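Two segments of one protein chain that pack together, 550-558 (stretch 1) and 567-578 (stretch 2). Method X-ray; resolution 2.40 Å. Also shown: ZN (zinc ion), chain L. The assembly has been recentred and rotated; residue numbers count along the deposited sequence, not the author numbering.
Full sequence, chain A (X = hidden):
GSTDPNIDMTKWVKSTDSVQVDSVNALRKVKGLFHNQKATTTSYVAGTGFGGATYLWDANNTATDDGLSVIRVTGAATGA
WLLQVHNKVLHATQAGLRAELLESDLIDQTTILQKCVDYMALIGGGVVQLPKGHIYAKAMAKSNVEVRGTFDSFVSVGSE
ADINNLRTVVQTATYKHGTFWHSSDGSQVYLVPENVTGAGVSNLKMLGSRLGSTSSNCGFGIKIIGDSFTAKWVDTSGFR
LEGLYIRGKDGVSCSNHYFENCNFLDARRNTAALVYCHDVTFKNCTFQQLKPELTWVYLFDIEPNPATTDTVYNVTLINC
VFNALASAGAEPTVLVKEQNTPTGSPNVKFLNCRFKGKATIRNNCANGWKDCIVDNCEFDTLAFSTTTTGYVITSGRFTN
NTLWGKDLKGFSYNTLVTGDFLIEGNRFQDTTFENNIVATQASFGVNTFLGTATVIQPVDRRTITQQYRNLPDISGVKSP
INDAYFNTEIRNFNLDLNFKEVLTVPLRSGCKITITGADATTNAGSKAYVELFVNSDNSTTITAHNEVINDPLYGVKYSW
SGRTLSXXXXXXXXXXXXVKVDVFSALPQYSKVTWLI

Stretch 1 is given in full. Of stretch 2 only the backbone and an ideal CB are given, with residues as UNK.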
ATOM      1  N   ASN A 550     -45.747  47.520   1.071  1.00 32.30           N
ATOM      2  CA  ASN A 550     -46.894  46.616   0.962  1.00 31.89           C
ATOM      3  C   ASN A 550     -47.853  47.240  -0.054  1.00 33.93           C
ATOM      4  O   ASN A 550     -48.702  48.056   0.300  1.00 34.45           O
ATOM      5  CB  ASN A 550     -47.572  46.372   2.293  1.00 30.47           C
ATOM      6  CG  ASN A 550     -48.218  44.999   2.366  1.00 29.23           C
ATOM      7  OD1 ASN A 550     -48.021  44.161   1.485  1.00 29.27           O
ATOM      8  ND2 ASN A 550     -48.994  44.763   3.414  1.00 28.06           N
ATOM      9  N   ASP A 551     -47.691  46.853  -1.299  1.00 30.34           N
ATOM     10  CA  ASP A 551     -48.505  47.427  -2.352  1.00 31.62           C
ATOM     11  C   ASP A 551     -49.982  47.126  -2.084  1.00 31.18           C
ATOM     12  O   ASP A 551     -50.335  45.974  -1.801  1.00 29.64           O
ATOM     13  CB  ASP A 551     -48.034  46.871  -3.689  1.00 31.25           C
ATOM     14  CG  ASP A 551     -48.600  47.614  -4.863  1.00 32.49           C
ATOM     15  OD1 ASP A 551     -49.786  47.398  -5.186  1.00 32.27           O
ATOM     16  OD2 ASP A 551     -47.875  48.455  -5.438  1.00 33.41           O
ATOM     17  N   PRO A 552     -50.865  48.127  -2.126  1.00 31.06           N
ATOM     18  CA  PRO A 552     -52.284  47.866  -1.819  1.00 30.01           C
ATOM     19  C   PRO A 552     -52.957  46.926  -2.798  1.00 29.53           C
ATOM     20  O   PRO A 552     -53.969  46.306  -2.443  1.00 28.51           O
ATOM     21  CB  PRO A 552     -52.915  49.264  -1.857  1.00 30.67           C
ATOM     22  CG  PRO A 552     -51.970  50.080  -2.693  1.00 32.09           C
ATOM     23  CD  PRO A 552     -50.606  49.547  -2.414  1.00 32.28           C
ATOM     24  N   LEU A 553     -52.423  46.782  -4.009  1.00 32.29           N
ATOM     25  CA  LEU A 553     -52.960  45.858  -4.995  1.00 31.63           C
ATOM     26  C   LEU A 553     -52.137  44.579  -5.118  1.00 30.42           C
ATOM     27  O   LEU A 553     -52.709  43.509  -5.354  1.00 29.52           O
ATOM     28  CB  LEU A 553     -53.051  46.553  -6.361  1.00 32.77           C
ATOM     29  CG  LEU A 553     -53.713  45.819  -7.528  1.00 32.35           C
ATOM     30  CD1 LEU A 553     -55.186  45.564  -7.268  1.00 31.91           C
ATOM     31  CD2 LEU A 553     -53.545  46.593  -8.825  1.00 33.48           C
ATOM     32  N   TYR A 554     -50.815  44.648  -4.923  1.00 31.25           N
ATOM     33  CA  TYR A 554     -49.934  43.500  -5.144  1.00 30.03           C
ATOM     34  C   TYR A 554     -49.244  43.015  -3.874  1.00 28.95           C
ATOM     35  O   TYR A 554     -48.327  42.182  -3.959  1.00 28.16           O
ATOM     36  CB  TYR A 554     -48.875  43.850  -6.192  1.00 30.84           C
ATOM     37  CG  TYR A 554     -49.459  44.280  -7.514  1.00 31.81           C
ATOM     38  CD1 TYR A 554     -50.472  43.538  -8.127  1.00 31.35           C
ATOM     39  CD2 TYR A 554     -49.013  45.442  -8.143  1.00 33.25           C
ATOM     40  CE1 TYR A 554     -51.012  43.929  -9.341  1.00 32.14           C
ATOM     41  CE2 TYR A 554     -49.541  45.845  -9.351  1.00 33.96           C
ATOM     42  CZ  TYR A 554     -50.545  45.083  -9.950  1.00 33.35           C
ATOM     43  OH  TYR A 554     -51.073  45.489 -11.158  1.00 34.00           O
ATOM     44  N   GLY A 555     -49.663  43.496  -2.707  1.00 24.11           N
ATOM     45  CA  GLY A 555     -49.034  43.151  -1.451  1.00 23.46           C
ATOM     46  C   GLY A 555     -49.581  41.882  -0.828  1.00 23.15           C
ATOM     47  O   GLY A 555     -50.166  41.022  -1.495  1.00 23.40           O
ATOM     48  N   VAL A 556     -49.403  41.783   0.487  1.00 28.63           N
ATOM     49  CA  VAL A 556     -49.694  40.573   1.241  1.00 27.44           C
ATOM     50  C   VAL A 556     -50.574  40.941   2.426  1.00 27.41           C
ATOM     51  O   VAL A 556     -50.516  42.063   2.936  1.00 27.78           O
ATOM     52  CB  VAL A 556     -48.393  39.871   1.725  1.00 26.43           C
ATOM     53  CG1 VAL A 556     -47.674  40.716   2.760  1.00 26.46           C
ATOM     54  CG2 VAL A 556     -48.683  38.473   2.267  1.00 25.61           C
ATOM     55  N   LYS A 557     -51.413  39.999   2.836  1.00 31.47           N
ATOM     56  CA  LYS A 557     -52.245  40.120   4.025  1.00 31.35           C
ATOM     57  C   LYS A 557     -51.810  39.065   5.030  1.00 30.72           C
ATOM     58  O   LYS A 557     -51.427  37.955   4.650  1.00 30.48           O
ATOM     59  CB  LYS A 557     -53.734  39.967   3.679  1.00 31.78           C
ATOM     60  CG  LYS A 557     -54.270  41.110   2.838  1.00 32.50           C
ATOM     61  CD  LYS A 557     -55.365  40.682   1.849  1.00 32.83           C
ATOM     62  CE  LYS A 557     -56.702  40.340   2.501  1.00 32.60           C
ATOM     63  NZ  LYS A 557     -57.845  40.339   1.491  1.00 32.94           N
ATOM     64  N   TYR A 558     -51.824  39.423   6.307  1.00 29.15           N
ATOM     65  CA  TYR A 558     -51.369  38.521   7.350  1.00 28.80           C
ATOM     66  C   TYR A 558     -52.341  38.571   8.514  1.00 29.02           C
ATOM     67  O   TYR A 558     -53.004  39.581   8.742  1.00 29.08           O
ATOM     68  CB  TYR A 558     -49.951  38.874   7.817  1.00 28.19           C
ATOM     69  CG  TYR A 558     -49.784  40.333   8.132  1.00 28.00           C
ATOM     70  CD1 TYR A 558     -50.058  40.822   9.401  1.00 27.92           C
ATOM     71  CD2 TYR A 558     -49.360  41.229   7.158  1.00 28.15           C
ATOM     72  CE1 TYR A 558     -49.913  42.148   9.695  1.00 27.88           C
ATOM     73  CE2 TYR A 558     -49.210  42.562   7.448  1.00 28.35           C
ATOM     74  CZ  TYR A 558     -49.499  43.010   8.716  1.00 28.14           C
ATOM     75  OH  TYR A 558     -49.364  44.333   9.016  1.00 28.41           O
ATOM     76  N   UNK A 567     -51.426  33.793   5.901  1.00 33.03           N
ATOM     77  CA  UNK A 567     -51.104  34.776   4.877  1.00 32.86           C
ATOM     78  C   UNK A 567     -52.065  34.630   3.713  1.00 33.41           C
ATOM     79  O   UNK A 567     -52.661  33.571   3.505  1.00 33.57           O
ATOM     80  CB  UNK A 567     -49.657  34.622   4.405  1.00 32.86           C
ATOM     81  N   UNK A 568     -52.226  35.715   2.962  1.00 26.19           N
ATOM     82  CA  UNK A 568     -53.055  35.684   1.765  1.00 26.71           C
ATOM     83  C   UNK A 568     -52.560  36.752   0.800  1.00 26.92           C
ATOM     84  O   UNK A 568     -51.968  37.754   1.214  1.00 26.77           O
ATOM     85  CB  UNK A 568     -54.531  35.897   2.108  1.00 26.71           C
ATOM     86  N   UNK A 569     -52.787  36.516  -0.494  1.00 30.36           N
ATOM     87  CA  UNK A 569     -52.505  37.508  -1.504  1.00 30.80           C
ATOM     88  C   UNK A 569     -53.672  38.450  -1.671  1.00 31.43           C
ATOM     89  O   UNK A 569     -54.734  38.270  -1.079  1.00 31.38           O
ATOM     90  CB  UNK A 569     -52.167  36.838  -2.837  1.00 30.80           C
ATOM     91  N   UNK A 570     -53.469  39.456  -2.515  1.00 26.88           N
ATOM     92  CA  UNK A 570     -54.489  40.442  -2.832  1.00 27.63           C
ATOM     93  C   UNK A 570     -54.943  40.328  -4.279  1.00 28.18           C
ATOM     94  O   UNK A 570     -56.130  40.462  -4.577  1.00 28.46           O
ATOM     95  CB  UNK A 570     -53.966  41.853  -2.556  1.00 27.63           C
ATOM     96  N   UNK A 571     -54.016  40.069  -5.189  1.00 31.65           N
ATOM     97  CA  UNK A 571     -54.341  39.847  -6.585  1.00 32.15           C
ATOM     98  C   UNK A 571     -53.622  38.584  -7.040  1.00 31.80           C
ATOM     99  O   UNK A 571     -52.450  38.373  -6.709  1.00 31.46           O
ATOM    100  CB  UNK A 571     -53.954  41.050  -7.447  1.00 32.15           C
ATOM    101  N   UNK A 572     -54.340  37.738  -7.781  1.00 28.80           N
ATOM    102  CA  UNK A 572     -53.827  36.409  -8.092  1.00 29.25           C
ATOM    103  C   UNK A 572     -52.493  36.482  -8.833  1.00 28.87           C
ATOM    104  O   UNK A 572     -51.594  35.668  -8.589  1.00 28.76           O
ATOM    105  CB  UNK A 572     -54.848  35.632  -8.926  1.00 29.25           C
ATOM    106  N   UNK A 573     -52.322  37.479  -9.704  1.00 33.60           N
ATOM    107  CA  UNK A 573     -51.058  37.602 -10.423  1.00 34.04           C
ATOM    108  C   UNK A 573     -49.902  37.886  -9.474  1.00 33.47           C
ATOM    109  O   UNK A 573     -48.755  37.567  -9.787  1.00 33.49           O
ATOM    110  CB  UNK A 573     -51.153  38.708 -11.476  1.00 34.04           C
ATOM    111  N   UNK A 574     -50.180  38.457  -8.313  1.00 26.74           N
ATOM    112  CA  UNK A 574     -49.144  38.751  -7.335  1.00 26.05           C
ATOM    113  C   UNK A 574     -49.210  37.679  -6.251  1.00 25.48           C
ATOM    114  O   UNK A 574     -49.797  37.859  -5.179  1.00 24.99           O
ATOM    115  CB  UNK A 574     -49.312  40.153  -6.745  1.00 26.05           C
ATOM    116  N   UNK A 575     -48.558  36.548  -6.533  1.00 34.27           N
ATOM    117  CA  UNK A 575     -48.735  35.343  -5.736  1.00 33.61           C
ATOM    118  C   UNK A 575     -47.466  34.772  -5.120  1.00 32.86           C
ATOM    119  O   UNK A 575     -47.574  33.969  -4.187  1.00 32.27           O
ATOM    120  CB  UNK A 575     -49.384  34.265  -6.606  1.00 33.61           C
ATOM    121  N   UNK A 576     -46.282  35.093  -5.636  1.00 30.93           N
ATOM    122  CA  UNK A 576     -45.060  34.449  -5.168  1.00 30.33           C
ATOM    123  C   UNK A 576     -44.402  35.278  -4.074  1.00 29.89           C
ATOM    124  O   UNK A 576     -43.920  36.385  -4.331  1.00 30.55           O
ATOM    125  CB  UNK A 576     -44.087  34.235  -6.329  1.00 30.33           C
ATOM    126  N   UNK A 577     -44.323  34.717  -2.873  1.00 30.09           N
ATOM    127  CA  UNK A 577     -43.723  35.399  -1.742  1.00 29.58           C
ATOM    128  C   UNK A 577     -42.675  34.510  -1.091  1.00 29.03           C
ATOM    129  O   UNK A 577     -42.819  33.287  -1.063  1.00 28.78           O
ATOM    130  CB  UNK A 577     -44.792  35.804  -0.725  1.00 29.58           C
ATOM    131  N   UNK A 578     -41.603  35.123  -0.605  1.00 28.39           N
ATOM    132  CA  UNK A 578     -40.590  34.433   0.182  1.00 27.99           C
ATOM    133  C   UNK A 578     -40.815  34.786   1.647  1.00 27.35           C
ATOM    134  O   UNK A 578     -41.024  35.960   1.987  1.00 27.51           O
ATOM    135  CB  UNK A 578     -39.177  34.809  -0.270  1.00 27.99           C
TER
HETATM  136 ZN    ZN L 809     -46.951  35.432 -10.155  1.00 74.02          ZN

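Position 567 lies in a strand antiparallel to 556-558, paired with Tyr-558. Its CB is on the same side of the sheet as Val-556 and Tyr-558, 4.5 Å from Val-556 CG2. A branched or longer apolar side chain would suit. The residue is Leu-567. Its CD2 lies 3.5 Å from Tyr-558 CB. Its CA makes a CA-H...O contact with Lys-557 O at 3.2 Å.

Position 568 pairs with Lys-557, and the backbone carries the pairing. Lys-557 N donates to the 568 O at 2.8 Å, and the 568 N donates to Lys-557 O at 2.9 Å. The CB is 4.4 Å from Lys-557 CB, on the same side of the sheet. A small or apolar residue would fit. It is Ala-568.

Position 569 has extended backbone angles that many residues adopt. An ideal CB would have room, 4.8 Å from Gly-555 O, so stretch 1 does not demand glycine. The residue is Gly-569. Its O accepts from water 2, which in turn accepts from Lys-557 NZ.

Position 570 points toward the turn of stretch 1. Its CB is 3.5 Å from Leu-553 O and 4.0 Å from Gly-555 O. A medium apolar group would pack over the backbone here; a donor could also be used. The residue is Ile-570. CD1 reaches 3.6 Å from Pro-552 O, and CG1 lies 3.7 Å from Lys-557 CD. Its N donates to water 1, which donates to Gly-555 O.

Position 571 also points toward stretch 1, with CB 3.5 Å from Leu-553 O. A short donor, serine or threonine, is the natural choice. Thr-571 donates from OG1 to Leu-553 O at 2.7 Å.

Position 572 is out of reach, so stretch 1 sets no preference; it is Leu-572. Position 573 points sideways, and many residues would do. It is Ser-573.

Position 574 faces Tyr-554, with CB 3.6 Å from Tyr-554 O. The close approach favours a small side chain. Ala-574 packs its CB 3.8 Å from Tyr-554 CB.

Position 575 points away, but zinc is nearby, so a metal ligand is plausible. Asn-575 binds ZN through OD1 at 2.1 Å. Position 576 is out of reach; it is Thr-576.

Position 577 points toward stretch 1 across a gap. A long apolar or aromatic side chain could bridge it. Phe-577 does, with Val-556 CG2 over one ring face and CZ 3.5 Å from Gly-555 O. Position 578 is out of reach; it is Ile-578.

Stretch 2 (567-578) LAGITLSANTFI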
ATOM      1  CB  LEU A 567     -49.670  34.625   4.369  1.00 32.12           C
ATOM      2  CG  LEU A 567     -48.555  34.756   5.400  1.00 31.36           C
ATOM      3  CD1 LEU A 567     -47.190  34.595   4.713  1.00 30.58           C
ATOM      4  CD2 LEU A 567     -48.643  36.085   6.148  1.00 31.55           C
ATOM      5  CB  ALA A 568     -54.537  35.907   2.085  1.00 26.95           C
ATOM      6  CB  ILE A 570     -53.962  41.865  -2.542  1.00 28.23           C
ATOM      7  CG1 ILE A 570     -53.495  41.978  -1.093  1.00 27.66           C
ATOM      8  CG2 ILE A 570     -55.029  42.899  -2.847  1.00 29.09           C
ATOM      9  CD1 ILE A 570     -52.917  43.352  -0.740  1.00 28.45           C
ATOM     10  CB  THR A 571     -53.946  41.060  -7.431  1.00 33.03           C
ATOM     11  OG1 THR A 571     -54.531  42.237  -6.861  1.00 33.56           O
ATOM     12  CG2 THR A 571     -54.443  40.902  -8.854  1.00 33.54           C
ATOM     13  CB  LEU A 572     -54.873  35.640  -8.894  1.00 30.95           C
ATOM     14  CG  LEU A 572     -56.074  35.200  -8.035  1.00 31.76           C
ATOM     15  CD1 LEU A 572     -57.198  34.566  -8.861  1.00 33.79           C
ATOM     16  CD2 LEU A 572     -55.623  34.245  -6.939  1.00 31.44           C
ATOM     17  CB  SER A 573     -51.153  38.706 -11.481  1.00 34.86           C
ATOM     18  OG  SER A 573     -51.343  39.975 -10.868  1.00 34.88           O
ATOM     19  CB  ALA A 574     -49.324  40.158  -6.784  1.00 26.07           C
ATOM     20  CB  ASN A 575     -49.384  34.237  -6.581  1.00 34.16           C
ATOM     21  CG  ASN A 575     -48.591  33.938  -7.815  1.00 34.46           C
ATOM     22  OD1 ASN A 575     -48.145  34.856  -8.502  1.00 35.01           O
ATOM     23  ND2 ASN A 575     -48.331  32.660  -8.064  1.00 33.97           N
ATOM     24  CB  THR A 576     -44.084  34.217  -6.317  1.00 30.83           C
ATOM     25  OG1 THR A 576     -44.735  33.471  -7.351  1.00 31.19           O
ATOM     26  CG2 THR A 576     -42.889  33.449  -5.818  1.00 30.15           C
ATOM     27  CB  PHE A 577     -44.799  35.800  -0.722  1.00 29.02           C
ATOM     28  CG  PHE A 577     -45.747  36.861  -1.226  1.00 29.71           C
ATOM     29  CD1 PHE A 577     -46.855  36.514  -2.004  1.00 30.20           C
ATOM     30  CD2 PHE A 577     -45.531  38.201  -0.924  1.00 30.13           C
ATOM     31  CE1 PHE A 577     -47.724  37.489  -2.473  1.00 30.94           C
ATOM     32  CE2 PHE A 577     -46.392  39.183  -1.374  1.00 30.97           C
ATOM     33  CZ  PHE A 577     -47.499  38.828  -2.145  1.00 31.29           C
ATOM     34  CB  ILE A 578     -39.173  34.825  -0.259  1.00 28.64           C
ATOM     35  CG1 ILE A 578     -38.965  34.619  -1.777  1.00 29.23           C
ATOM     36  CG2 ILE A 578     -38.155  34.072   0.579  1.00 28.27           C
ATOM     37  CD1 ILE A 578     -39.036  33.161  -2.288  1.00 28.92           C
TER
HETATM   38  O   HOH W   1     -51.133  40.050  -3.919  1.00 27.84           O
HETATM   39  O   HOH W   2     -57.361  38.223  -0.417  1.00 27.21           O
HETATM   40  O   HOH W   3     -46.061  33.420 -10.863  1.00 35.67           O
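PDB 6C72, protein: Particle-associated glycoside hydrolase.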